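Local coordinates for protein urocanate hydratase (Paenibacillus sp. Soil724D2, PDB 7NED) that probably catalyses the NAD+-dependent hydration of thiourocanate, a step of bacterial ergothioneine breakdown, as a member of the urocanase family, at residues Glu11-Cys14 and Gln19-Leu22; Ala21-Leu26 and Arg60-Leu65; Arg207-Ala212 and Val242-Thr247; Asn233-Tyr238 and Gly290-Val295. All blocks are in the same frame, centred on the assembly; numbering follows the deposited sequence.

How the contacts relate
Contacts 1 and 2 lie in the N-terminal urocanase domain, with centres 6 Å apart. They share Ala-21 and Leu-22 of helix 17-31: contact 1 joins its first turns to the chain just before it, and contact 2 packs it against helix 52-64. Contacts 3 and 4 follow in the Rossmann-like domain across the centre of the chain, some 42 to 51 Å from the first pair between centres. Their own centres are 15 Å apart, and their segments alternate in sequence, 207-212, 233-238, 242-247, 290-295. Helix 234-243 runs from the NAD adenine site at its start toward the surface salt bridge of Arg-244; the two contacts touch where Leu-209 packs on Ile-237.

Contact 1: Glu11-Cys14 and Gln19-Leu22; sequences ELRC and QEAL
The backbone of Cys-14 runs close to the first turns of helix 17-31, its CA 5.4 Å from CA of Glu-20, so that the irregular chain 11-14 lies beside the helix it is about to enter. Glu-20 carries most of the contact. Its CG is anti to the backbone N, and a bend at chi2 (79°) swings the carboxylate back to the arriving chain, where each oxygen takes a different kind of donor. OE1 receives backbone groups: Arg-13 N at 2.7 Å, from above the carboxylate plane, and more weakly Cys-14 N at 3.1 Å. OE2 receives the guanidinium of Arg-13 in a salt bridge, with NE at 2.9 Å on the syn lone pair and NH2 at 3.0 Å from above the carboxylate plane. The oxygen sits close to the guanidinium plane, although the two flat groups are turned 49° against each other. This is a helix start held by its own N-terminal lead-in, a buried acid in an early turn gathering consecutive amides and an arginine of the preceding loop. The charge is shared further: OE2 also pairs with Arg-24 one turn on, and NH1 of Arg-13 goes to Glu-27. Two arginines so close would probably favour the ionised form of Glu-20. Apolar contacts lie to its sides. Leu-12 brings CD2 to 3.7 Å from CB of Glu-20, while CB of Cys-14 meets CB of Gln-19 at 3.8 Å; the amide NE2 of Gln-19 reaches away to the carbonyl O of Leu-65.

Contact 2: Ala21-Leu26 and Arg60-Leu65; sequences ALLRML and RTLKEL
Leu-62 points from helix 52-64 into the side of helix 17-31 and meets Leu-22 and Leu-23, its CA 6.5 Å from that of Leu-23. Its CB already faces CB of Leu-23, and from there the side chain leads on toward the backbone of the other helix. With CG anti to the carbonyl carbon (chi1 -81°), the two methyls at the branch divide the work. CD1 presses on the main chain at Leu-23, 3.8 Å from its CA and equally near its N, and also comes 4.0 Å from its CB. It thus rests on the helix surface between the side chains of Leu-22 and Leu-23. CD2 turns to the other side and meets CB of Leu-22 at 4.3 Å. Leu-23, with CG anti to its backbone N (chi1 175°), sends CD2 obliquely against the stretched aliphatic chain of Lys-63, 4.1 Å from CE and 4.2 Å from CG. The lysine methylenes therefore cover the leucine at the margin of an otherwise buried patch. No hydrogen bond joins the two segments, and attraction between them rests on apolar packing. The short helical segments run nearly antiparallel, at 155°, with axes 9.8 Å apart at their closest. Leu-22 and Leu-62 both continue onto Ile-91 of strand 91-95, and Thr-61 and Arg-60 on the far helix touch Ile-543 and Lys-544 of the second subunit. The arrangement is that of two antiparallel helices packed side by side on one face of a mixed beta sheet, as in layered alpha/beta folds.

Contact 3: Arg207-Ala212 and Val242-Thr247; sequences RSLDEA and VRRGIT
Asp-210 and Arg-244 form a surface salt bridge in the Rossmann-like domain, between the start of helix 209-222 and the chain where helix 234-243 gives way to a turn, two helices of the alpha/beta layer around the parallel sheet. Arg-244 leaves its backbone with CG anti to the carbonyl carbon and then stays extended through NE (chi2 -172°), which carries the guanidinium across to the other helix. There both terminal nitrogens converge on one oxygen, OD1 of Asp-210. NH1 gives the shorter bond, 2.6 Å, and NH2 a weak one at 3.1 Å. The carboxylate is turned 60° from the guanidinium plane, although OD1 itself lies near that plane. NE is paired with Glu-240, one turn earlier, so the guanidinium is shared between two acids. A methionine at Arg-244 would probably leave Asp-210 without its charged mate and the two helix ends without their ionic link. Both ends are closed locally: Ser-208 caps the first helix through OG, which accepts from Glu-211 N, and Gly-245 ends the second in a Schellman motif. Leu-209, with CG anti to its own N (chi1 170°), lays CD2 over one face of the guanidinium, 3.8 Å from NH2.

Contact 4: Asn233-Tyr238 and Gly290-Val295; sequences NASDIY and GASIAV. With NAD (nicotinamide-adenine-dinucleotide), chain C.
Ser-235 and Ser-292 face each other where helix 234-243 starts beside helix 282-305 in the Rossmann-like domain, next to the adenine of NAD; their CA atoms are 5.5 Å apart. CB and OG of Ser-235 pack against the CB and carbonyl O of Ser-292, without a hydrogen bond. CB of Ser-235 rests 3.3 Å from the carbonyl O of Ser-292, and its OG lies 3.5 Å from CB of Ser-292. The small side chains let the helices come close here. Each hydroxyl is engaged on its own side: OG of Ser-292 bonds to Ser-267 N, whereas OG of Ser-235, set between its backbone N and carbonyl carbon (chi1 56°), donates back to OD1 of Asn-233 at 2.6 Å. One turn along helix 282-305, Val-295 sets CG1 3.6 Å from the carbonyl O of Ser-235.

Asn-233 is the N-cap of helix 234-243 and joins this packing to the cofactor. Its CG is anti to the backbone N (chi1 -167°), and OD1 takes three donors. Ser-235 N comes in the carbonyl plane on a lone pair at 2.8 Å, the Ser-235 hydroxyl from above that plane, and NAD N6A at 2.9 Å. ND2 goes to the carbonyl O of Val-265, which fixes the amide's rotation. With an alanine here, the adenine amino group is likely to lose this acceptor and the first turn its cap. The adenine's Watson-Crick edge is read by a second group as well, Ala-234 N, whose bond to N1A is almost straight at 176°.

Contact 1: Glu11-Cys14 and Gln19-Leu22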
loop_
_atom_site.group_PDB
_atom_site.type_symbol
_atom_site.label_atom_id
_atom_site.label_comp_id
_atom_site.label_asym_id
_atom_site.label_seq_id
_atom_site.Cartn_x
_atom_site.Cartn_y
_atom_site.Cartn_z
ATOM N N GLU A 11 24.862 27.618 -0.314
ATOM C CA GLU A 11 25.963 26.757 -0.676
ATOM C C GLU A 11 25.420 25.344 -0.822
ATOM O O GLU A 11 24.914 24.771 0.143
ATOM C CB GLU A 11 27.086 26.806 0.355
ATOM C CG GLU A 11 28.272 25.978 -0.085
ATOM C CD GLU A 11 29.436 26.019 0.886
ATOM O OE1 GLU A 11 29.300 26.578 1.990
ATOM O OE2 GLU A 11 30.514 25.526 0.516
ATOM N N LEU A 12 25.518 24.799 -2.020
ATOM C CA LEU A 12 25.086 23.418 -2.250
ATOM C C LEU A 12 26.036 22.407 -1.616
ATOM O O LEU A 12 27.257 22.496 -1.787
ATOM C CB LEU A 12 24.990 23.170 -3.750
ATOM C CG LEU A 12 23.795 23.742 -4.506
ATOM C CD1 LEU A 12 23.923 23.343 -5.988
ATOM C CD2 LEU A 12 22.523 23.163 -3.911
ATOM N N ARG A 13 25.487 21.422 -0.898
ATOM C CA ARG A 13 26.275 20.263 -0.526
ATOM C C ARG A 13 26.021 19.079 -1.451
ATOM O O ARG A 13 26.815 18.137 -1.468
ATOM C CB ARG A 13 25.973 19.858 0.920
ATOM C CG ARG A 13 26.272 21.032 1.870
ATOM C CD ARG A 13 25.653 20.768 3.203
ATOM N NE ARG A 13 24.211 20.788 3.058
ATOM C CZ ARG A 13 23.389 20.404 4.016
ATOM N NH1 ARG A 13 23.895 19.972 5.158
ATOM N NH2 ARG A 13 22.079 20.461 3.832
ATOM N N CYS A 14 24.951 19.139 -2.219
ATOM C CA CYS A 14 24.545 18.090 -3.133
ATOM C C CYS A 14 24.812 18.546 -4.550
ATOM O O CYS A 14 25.262 19.669 -4.790
ATOM C CB CYS A 14 23.066 17.771 -2.955
ATOM S SG CYS A 14 22.637 17.373 -1.268
ATOM N N GLN A 19 18.052 17.904 -4.855
ATOM C CA GLN A 19 18.591 16.988 -3.869
ATOM C C GLN A 19 18.858 17.726 -2.558
ATOM O O GLN A 19 18.530 17.234 -1.472
ATOM C CB GLN A 19 19.881 16.358 -4.392
ATOM C CG GLN A 19 19.755 15.614 -5.754
ATOM C CD GLN A 19 20.020 16.517 -6.943
ATOM O OE1 GLN A 19 19.553 17.654 -7.004
ATOM N NE2 GLN A 19 20.788 16.016 -7.892
ATOM N N GLU A 20 19.443 18.910 -2.654
ATOM C CA GLU A 20 19.722 19.694 -1.451
ATOM C C GLU A 20 18.446 19.960 -0.652
ATOM O O GLU A 20 18.454 19.962 0.595
ATOM C CB GLU A 20 20.390 21.004 -1.859
ATOM C CG GLU A 20 20.748 21.931 -0.684
ATOM C CD GLU A 20 22.036 21.505 0.043
ATOM O OE1 GLU A 20 22.887 20.828 -0.579
ATOM O OE2 GLU A 20 22.215 21.879 1.233
ATOM N N ALA A 21 17.338 20.216 -1.353
ATOM C CA ALA A 21 16.089 20.521 -0.671
ATOM C C ALA A 21 15.673 19.361 0.218
ATOM O O ALA A 21 15.331 19.552 1.395
ATOM C CB ALA A 21 14.985 20.862 -1.683
ATOM N N LEU A 22 15.755 18.133 -0.310
ATOM C CA LEU A 22 15.372 16.987 0.493
ATOM C C LEU A 22 16.316 16.813 1.673
ATOM O O LEU A 22 15.873 16.442 2.763
ATOM C CB LEU A 22 15.336 15.707 -0.360
ATOM C CG LEU A 22 14.396 15.824 -1.568
ATOM C CD1 LEU A 22 14.395 14.517 -2.413
ATOM C CD2 LEU A 22 12.956 16.216 -1.136
#

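Contact 2: Ala21-Leu26 and Arg60-Leu65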
loop_
_atom_site.group_PDB
_atom_site.type_symbol
_atom_site.label_atom_id
_atom_site.label_comp_id
_atom_site.label_asym_id
_atom_site.label_seq_id
_atom_site.Cartn_x
_atom_site.Cartn_y
_atom_site.Cartn_z
ATOM N N ALA A 21 17.338 20.216 -1.353
ATOM C CA ALA A 21 16.089 20.521 -0.671
ATOM C C ALA A 21 15.673 19.361 0.218
ATOM O O ALA A 21 15.331 19.552 1.395
ATOM C CB ALA A 21 14.985 20.862 -1.683
ATOM N N LEU A 22 15.755 18.133 -0.310
ATOM C CA LEU A 22 15.372 16.987 0.493
ATOM C C LEU A 22 16.316 16.813 1.673
ATOM O O LEU A 22 15.873 16.442 2.763
ATOM C CB LEU A 22 15.336 15.707 -0.360
ATOM C CG LEU A 22 14.396 15.824 -1.568
ATOM C CD1 LEU A 22 14.395 14.517 -2.413
ATOM C CD2 LEU A 22 12.956 16.216 -1.136
ATOM N N LEU A 23 17.620 17.020 1.458
ATOM C CA LEU A 23 18.579 16.904 2.566
ATOM C C LEU A 23 18.261 17.926 3.653
ATOM O O LEU A 23 18.241 17.603 4.851
ATOM C CB LEU A 23 20.019 17.109 2.059
ATOM C CG LEU A 23 21.104 17.131 3.155
ATOM C CD1 LEU A 23 21.083 15.793 3.949
ATOM C CD2 LEU A 23 22.463 17.383 2.539
ATOM N N ARG A 24 17.970 19.150 3.253
ATOM C CA ARG A 24 17.645 20.163 4.259
ATOM C C ARG A 24 16.324 19.883 4.947
ATOM O O ARG A 24 16.148 20.244 6.113
ATOM C CB ARG A 24 17.629 21.542 3.618
ATOM C CG ARG A 24 19.023 21.953 3.210
ATOM C CD ARG A 24 19.059 23.400 2.728
ATOM N NE ARG A 24 20.406 23.715 2.245
ATOM C CZ ARG A 24 20.856 24.956 2.052
ATOM N NH1 ARG A 24 20.067 26.021 2.290
ATOM N NH2 ARG A 24 22.094 25.133 1.621
ATOM N N MET A 25 15.353 19.293 4.237
ATOM C CA MET A 25 14.106 18.951 4.912
ATOM C C MET A 25 14.336 17.857 5.949
ATOM O O MET A 25 13.731 17.861 7.038
ATOM C CB MET A 25 13.082 18.523 3.854
ATOM C CG MET A 25 12.591 19.688 3.061
ATOM S SD MET A 25 11.359 19.120 1.931
ATOM C CE MET A 25 9.830 19.189 2.909
ATOM N N LEU A 26 15.196 16.899 5.625
ATOM C CA LEU A 26 15.583 15.903 6.624
ATOM C C LEU A 26 16.207 16.574 7.849
ATOM O O LEU A 26 15.814 16.310 8.996
ATOM C CB LEU A 26 16.543 14.875 6.001
ATOM C CG LEU A 26 17.267 13.932 6.950
ATOM C CD1 LEU A 26 16.299 13.116 7.819
ATOM C CD2 LEU A 26 18.204 13.006 6.192
ATOM N N ARG A 60 24.752 10.743 3.043
ATOM C CA ARG A 60 25.768 10.486 2.014
ATOM C C ARG A 60 25.127 10.304 0.644
ATOM O O ARG A 60 25.573 10.887 -0.357
ATOM C CB ARG A 60 26.600 9.247 2.360
ATOM C CG ARG A 60 27.592 9.453 3.486
ATOM C CD ARG A 60 28.544 8.250 3.612
ATOM N NE ARG A 60 27.827 7.025 3.937
ATOM C CZ ARG A 60 27.565 6.602 5.177
ATOM N NH1 ARG A 60 27.977 7.295 6.246
ATOM N NH2 ARG A 60 26.911 5.458 5.337
ATOM N N THR A 61 24.083 9.482 0.578
ATOM C CA THR A 61 23.460 9.207 -0.713
ATOM C C THR A 61 22.909 10.473 -1.360
ATOM O O THR A 61 23.074 10.680 -2.565
ATOM C CB THR A 61 22.348 8.182 -0.555
ATOM O OG1 THR A 61 22.882 6.980 0.014
ATOM C CG2 THR A 61 21.742 7.862 -1.944
ATOM N N LEU A 62 22.227 11.327 -0.581
ATOM C CA LEU A 62 21.648 12.534 -1.157
ATOM C C LEU A 62 22.713 13.479 -1.691
ATOM O O LEU A 62 22.454 14.206 -2.650
ATOM C CB LEU A 62 20.791 13.293 -0.120
ATOM C CG LEU A 62 19.379 12.740 0.084
ATOM C CD1 LEU A 62 18.739 13.367 1.308
ATOM C CD2 LEU A 62 18.578 13.032 -1.151
ATOM N N LYS A 63 23.866 13.525 -1.047
ATOM C CA LYS A 63 24.927 14.417 -1.509
ATOM C C LYS A 63 25.497 14.002 -2.878
ATOM O O LYS A 63 25.985 14.811 -3.552
ATOM C CB LYS A 63 26.026 14.573 -0.486
ATOM C CG LYS A 63 25.606 15.305 0.761
ATOM C CD LYS A 63 26.664 15.231 1.841
ATOM C CE LYS A 63 26.272 15.888 3.120
ATOM N NZ LYS A 63 27.227 15.664 4.223
ATOM N N GLU A 64 25.373 12.742 -3.249
ATOM C CA GLU A 64 25.870 12.257 -4.522
ATOM C C GLU A 64 24.807 11.873 -5.569
ATOM O O GLU A 64 25.119 11.573 -6.658
ATOM C CB GLU A 64 26.815 11.091 -4.307
ATOM C CG GLU A 64 28.016 11.440 -3.444
ATOM C CD GLU A 64 28.723 10.229 -2.957
ATOM O OE1 GLU A 64 28.719 9.230 -3.670
ATOM O OE2 GLU A 64 29.233 10.227 -1.834
ATOM N N LEU A 65 23.551 11.906 -5.188
ATOM C CA LEU A 65 22.479 11.539 -6.074
ATOM C C LEU A 65 22.298 12.468 -7.275
ATOM O O LEU A 65 22.267 13.621 -7.129
ATOM C CB LEU A 65 21.162 11.481 -5.300
ATOM C CG LEU A 65 19.926 10.829 -5.898
ATOM C CD1 LEU A 65 20.068 9.324 -5.903
ATOM C CD2 LEU A 65 18.736 11.240 -5.070
#

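Contact 3: Arg207-Ala212 and Val242-Thr247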
loop_
_atom_site.group_PDB
_atom_site.type_symbol
_atom_site.label_atom_id
_atom_site.label_comp_id
_atom_site.label_asym_id
_atom_site.label_seq_id
_atom_site.Cartn_x
_atom_site.Cartn_y
_atom_site.Cartn_z
ATOM N N ARG A 207 0.944 25.738 37.900
ATOM C CA ARG A 207 0.777 24.383 38.418
ATOM C C ARG A 207 -0.500 24.238 39.224
ATOM O O ARG A 207 -0.820 23.137 39.685
ATOM C CB ARG A 207 1.989 23.965 39.255
ATOM C CG ARG A 207 3.245 23.792 38.415
ATOM C CD ARG A 207 4.430 23.430 39.263
ATOM N NE ARG A 207 5.699 23.560 38.548
ATOM C CZ ARG A 207 6.444 22.526 38.169
ATOM N NH1 ARG A 207 6.045 21.287 38.435
ATOM N NH2 ARG A 207 7.588 22.734 37.529
ATOM N N SER A 208 -1.276 25.304 39.341
ATOM C CA SER A 208 -2.486 25.301 40.146
ATOM C C SER A 208 -3.718 25.332 39.250
ATOM O O SER A 208 -3.889 26.269 38.466
ATOM C CB SER A 208 -2.475 26.511 41.080
ATOM O OG SER A 208 -3.768 26.718 41.545
ATOM N N LEU A 209 -4.595 24.338 39.402
ATOM C CA LEU A 209 -5.841 24.339 38.649
ATOM C C LEU A 209 -6.738 25.512 39.043
ATOM O O LEU A 209 -7.407 26.101 38.192
ATOM C CB LEU A 209 -6.581 23.017 38.847
ATOM C CG LEU A 209 -8.000 22.958 38.306
ATOM C CD1 LEU A 209 -8.025 23.150 36.785
ATOM C CD2 LEU A 209 -8.713 21.654 38.697
ATOM N N ASP A 210 -6.809 25.835 40.336
ATOM C CA ASP A 210 -7.600 26.989 40.749
ATOM C C ASP A 210 -7.129 28.253 40.051
ATOM O O ASP A 210 -7.945 29.051 39.577
ATOM C CB ASP A 210 -7.545 27.163 42.269
ATOM C CG ASP A 210 -8.310 26.080 43.010
ATOM O OD1 ASP A 210 -9.048 25.300 42.364
ATOM O OD2 ASP A 210 -8.195 26.037 44.252
ATOM N N GLU A 211 -5.814 28.475 40.016
ATOM C CA GLU A 211 -5.289 29.657 39.343
ATOM C C GLU A 211 -5.621 29.628 37.855
ATOM O O GLU A 211 -6.002 30.658 37.268
ATOM C CB GLU A 211 -3.789 29.762 39.555
ATOM C CG GLU A 211 -3.182 30.951 38.868
ATOM C CD GLU A 211 -1.777 31.237 39.309
ATOM O OE1 GLU A 211 -0.881 30.415 39.028
ATOM O OE2 GLU A 211 -1.543 32.342 39.833
ATOM N N ALA A 212 -5.496 28.458 37.231
ATOM C CA ALA A 212 -5.822 28.352 35.815
ATOM C C ALA A 212 -7.268 28.718 35.563
ATOM O O ALA A 212 -7.569 29.450 34.613
ATOM C CB ALA A 212 -5.537 26.933 35.298
ATOM N N VAL A 242 -15.207 17.679 36.128
ATOM C CA VAL A 242 -16.516 17.056 36.226
ATOM C C VAL A 242 -16.997 17.083 37.668
ATOM O O VAL A 242 -18.174 17.342 37.953
ATOM C CB VAL A 242 -16.446 15.621 35.681
ATOM C CG1 VAL A 242 -17.726 14.882 35.998
ATOM C CG2 VAL A 242 -16.153 15.649 34.175
ATOM N N ARG A 243 -16.099 16.793 38.599
ATOM C CA ARG A 243 -16.457 16.852 40.007
ATOM C C ARG A 243 -16.922 18.259 40.392
ATOM O O ARG A 243 -17.942 18.433 41.069
ATOM C CB ARG A 243 -15.258 16.414 40.848
ATOM C CG ARG A 243 -15.590 15.963 42.265
ATOM C CD ARG A 243 -14.330 15.671 43.081
ATOM N NE ARG A 243 -13.532 16.885 43.285
ATOM C CZ ARG A 243 -13.898 17.891 44.072
ATOM N NH1 ARG A 243 -15.054 17.828 44.723
ATOM N NH2 ARG A 243 -13.124 18.962 44.198
ATOM N N ARG A 244 -16.170 19.278 39.977
ATOM C CA ARG A 244 -16.498 20.656 40.299
ATOM C C ARG A 244 -17.681 21.195 39.517
ATOM O O ARG A 244 -18.022 22.364 39.731
ATOM C CB ARG A 244 -15.294 21.555 40.056
ATOM C CG ARG A 244 -14.099 21.183 40.872
ATOM C CD ARG A 244 -13.046 22.232 40.713
ATOM N NE ARG A 244 -11.798 21.842 41.345
ATOM C CZ ARG A 244 -10.848 22.707 41.664
ATOM N NH1 ARG A 244 -11.038 23.999 41.408
ATOM N NH2 ARG A 244 -9.726 22.300 42.254
ATOM N N GLY A 245 -18.313 20.388 38.658
ATOM C CA GLY A 245 -19.413 20.857 37.823
ATOM C C GLY A 245 -19.038 21.945 36.840
ATOM O O GLY A 245 -19.896 22.726 36.423
ATOM N N ILE A 246 -17.766 22.025 36.472
ATOM C CA ILE A 246 -17.269 22.999 35.516
ATOM C C ILE A 246 -17.291 22.343 34.138
ATOM O O ILE A 246 -16.565 21.373 33.897
ATOM C CB ILE A 246 -15.862 23.458 35.896
ATOM C CG1 ILE A 246 -15.929 24.317 37.163
ATOM C CG2 ILE A 246 -15.227 24.215 34.771
ATOM C CD1 ILE A 246 -14.627 24.964 37.529
ATOM N N THR A 247 -18.148 22.850 33.244
ATOM C CA THR A 247 -18.264 22.311 31.888
ATOM C C THR A 247 -17.684 23.336 30.935
ATOM O O THR A 247 -18.275 24.415 30.765
ATOM C CB THR A 247 -19.714 21.996 31.505
ATOM O OG1 THR A 247 -20.283 21.086 32.447
ATOM C CG2 THR A 247 -19.797 21.351 30.119
#

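Contact 4: Asn233-Tyr238 and Gly290-Val295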
loop_
_atom_site.group_PDB
_atom_site.type_symbol
_atom_site.label_atom_id
_atom_site.label_comp_id
_atom_site.label_asym_id
_atom_site.label_seq_id
_atom_site.Cartn_x
_atom_site.Cartn_y
_atom_site.Cartn_z
ATOM N N ASN A 233 -1.850 15.944 34.786
ATOM C CA ASN A 233 -2.253 14.818 33.972
ATOM C C ASN A 233 -3.719 14.978 33.589
ATOM O O ASN A 233 -4.564 15.228 34.454
ATOM C CB ASN A 233 -2.019 13.525 34.744
ATOM C CG ASN A 233 -2.104 12.312 33.874
ATOM O OD1 ASN A 233 -3.115 12.087 33.189
ATOM N ND2 ASN A 233 -1.039 11.523 33.875
ATOM N N ALA A 234 -4.012 14.871 32.290
ATOM C CA ALA A 234 -5.399 15.009 31.841
ATOM C C ALA A 234 -6.335 14.015 32.528
ATOM O O ALA A 234 -7.522 14.322 32.737
ATOM C CB ALA A 234 -5.502 14.843 30.312
ATOM N N SER A 235 -5.849 12.814 32.862
ATOM C CA SER A 235 -6.753 11.849 33.469
ATOM C C SER A 235 -7.028 12.175 34.932
ATOM O O SER A 235 -7.885 11.529 35.544
ATOM C CB SER A 235 -6.203 10.411 33.337
ATOM O OG SER A 235 -4.908 10.330 33.912
ATOM N N ASP A 236 -6.326 13.149 35.496
ATOM C CA ASP A 236 -6.664 13.703 36.801
ATOM C C ASP A 236 -7.490 14.976 36.686
ATOM O O ASP A 236 -8.451 15.156 37.442
ATOM C CB ASP A 236 -5.388 14.017 37.602
ATOM C CG ASP A 236 -4.528 12.784 37.837
ATOM O OD1 ASP A 236 -3.288 12.927 37.967
ATOM O OD2 ASP A 236 -5.100 11.686 37.920
ATOM N N ILE A 237 -7.139 15.865 35.749
ATOM C CA ILE A 237 -7.774 17.186 35.714
ATOM C C ILE A 237 -9.183 17.075 35.167
ATOM O O ILE A 237 -10.114 17.704 35.690
ATOM C CB ILE A 237 -6.954 18.184 34.880
ATOM C CG1 ILE A 237 -5.569 18.462 35.498
ATOM C CG2 ILE A 237 -7.777 19.514 34.654
ATOM C CD1 ILE A 237 -5.618 19.050 36.885
ATOM N N TYR A 238 -9.365 16.300 34.085
ATOM C CA TYR A 238 -10.684 16.255 33.458
ATOM C C TYR A 238 -11.729 15.735 34.427
ATOM O O TYR A 238 -12.792 16.373 34.554
ATOM C CB TYR A 238 -10.679 15.428 32.175
ATOM C CG TYR A 238 -10.059 16.078 30.952
ATOM C CD1 TYR A 238 -10.565 15.811 29.692
ATOM C CD2 TYR A 238 -8.965 16.943 31.058
ATOM C CE1 TYR A 238 -10.004 16.364 28.572
ATOM C CE2 TYR A 238 -8.397 17.503 29.940
ATOM C CZ TYR A 238 -8.921 17.192 28.690
ATOM O OH TYR A 238 -8.353 17.737 27.562
ATOM N N GLY A 290 -3.864 2.831 29.395
ATOM C CA GLY A 290 -5.177 2.599 28.828
ATOM C C GLY A 290 -6.278 2.859 29.831
ATOM O O GLY A 290 -7.317 3.439 29.493
ATOM N N ALA A 291 -6.052 2.474 31.090
ATOM C CA ALA A 291 -7.040 2.772 32.119
ATOM C C ALA A 291 -7.189 4.277 32.319
ATOM O O ALA A 291 -8.308 4.772 32.538
ATOM C CB ALA A 291 -6.650 2.097 33.433
ATOM N N SER A 292 -6.071 5.018 32.289
ATOM C CA SER A 292 -6.150 6.474 32.482
ATOM C C SER A 292 -6.835 7.151 31.295
ATOM O O SER A 292 -7.612 8.090 31.473
ATOM C CB SER A 292 -4.763 7.070 32.701
ATOM O OG SER A 292 -4.234 6.761 33.979
ATOM N N ILE A 293 -6.568 6.683 30.070
ATOM C CA ILE A 293 -7.305 7.205 28.924
ATOM C C ILE A 293 -8.794 6.948 29.090
ATOM O O ILE A 293 -9.623 7.812 28.788
ATOM C CB ILE A 293 -6.765 6.592 27.622
ATOM C CG1 ILE A 293 -5.408 7.226 27.262
ATOM C CG2 ILE A 293 -7.819 6.694 26.526
ATOM C CD1 ILE A 293 -4.688 6.447 26.148
ATOM N N ALA A 294 -9.164 5.750 29.561
ATOM C CA ALA A 294 -10.576 5.458 29.788
ATOM C C ALA A 294 -11.206 6.455 30.775
ATOM O O ALA A 294 -12.322 6.951 30.554
ATOM C CB ALA A 294 -10.721 4.014 30.289
ATOM N N VAL A 295 -10.507 6.762 31.865
ATOM C CA VAL A 295 -10.995 7.757 32.822
ATOM C C VAL A 295 -11.169 9.123 32.157
ATOM O O VAL A 295 -12.160 9.836 32.390
ATOM C CB VAL A 295 -10.034 7.856 34.020
ATOM C CG1 VAL A 295 -10.367 9.078 34.835
ATOM C CG2 VAL A 295 -10.111 6.598 34.864
HETATM P PA NAD C . 3.920 14.371 21.283
HETATM O O1A NAD C . 4.113 12.978 21.877
HETATM O O2A NAD C . 4.994 15.286 20.854
HETATM O O5B NAD C . 3.259 15.215 22.596
HETATM C C5B NAD C . 2.320 14.514 23.308
HETATM C C4B NAD C . 2.117 15.389 24.630
HETATM O O4B NAD C . 1.205 14.815 25.524
HETATM C C3B NAD C . 3.529 15.362 25.300
HETATM O O3B NAD C . 3.920 16.634 25.614
HETATM C C2B NAD C . 3.273 14.520 26.587
HETATM O O2B NAD C . 3.962 14.988 27.689
HETATM C C1B NAD C . 1.811 14.884 26.830
HETATM N N9A NAD C . 1.060 13.901 27.611
HETATM C C8A NAD C . 1.126 12.512 27.588
HETATM N N7A NAD C . 0.302 11.941 28.431
HETATM C C5A NAD C . -0.368 12.998 29.032
HETATM C C6A NAD C . -1.367 13.055 30.030
HETATM N N6A NAD C . -1.884 11.931 30.576
HETATM N N1A NAD C . -1.850 14.262 30.439
HETATM C C2A NAD C . -1.272 15.353 29.875
HETATM N N3A NAD C . -0.325 15.453 28.929
HETATM C C4A NAD C . 0.112 14.239 28.530
HETATM O O3 NAD C . 2.713 14.066 20.331
HETATM P PN NAD C . 2.273 15.136 19.234
HETATM O O1N NAD C . 3.047 15.292 17.958
HETATM O O2N NAD C . 1.739 16.345 19.973
HETATM O O5D NAD C . 0.808 14.481 18.608
HETATM C C5D NAD C . -0.181 14.226 19.621
HETATM C C4D NAD C . -1.344 13.512 18.988
HETATM O O4D NAD C . -1.762 14.164 17.803
HETATM C C3D NAD C . -0.687 12.121 18.488
HETATM O O3D NAD C . -1.554 11.023 18.747
HETATM C C2D NAD C . -0.551 12.311 16.933
HETATM O O2D NAD C . -0.766 11.192 16.174
HETATM C C1D NAD C . -1.896 13.103 16.888
HETATM N N1N NAD C . -2.329 13.647 15.594
HETATM C C2N NAD C . -2.722 12.635 14.740
HETATM C C3N NAD C . -3.235 12.920 13.485
HETATM C C7N NAD C . -3.581 11.718 12.594
HETATM O O7N NAD C . -4.419 11.747 11.693
HETATM N N7N NAD C . -2.847 10.560 12.783
HETATM C C4N NAD C . -3.355 14.274 13.145
HETATM C C5N NAD C . -2.961 15.262 14.047
HETATM C C6N NAD C . -2.452 14.935 15.315
#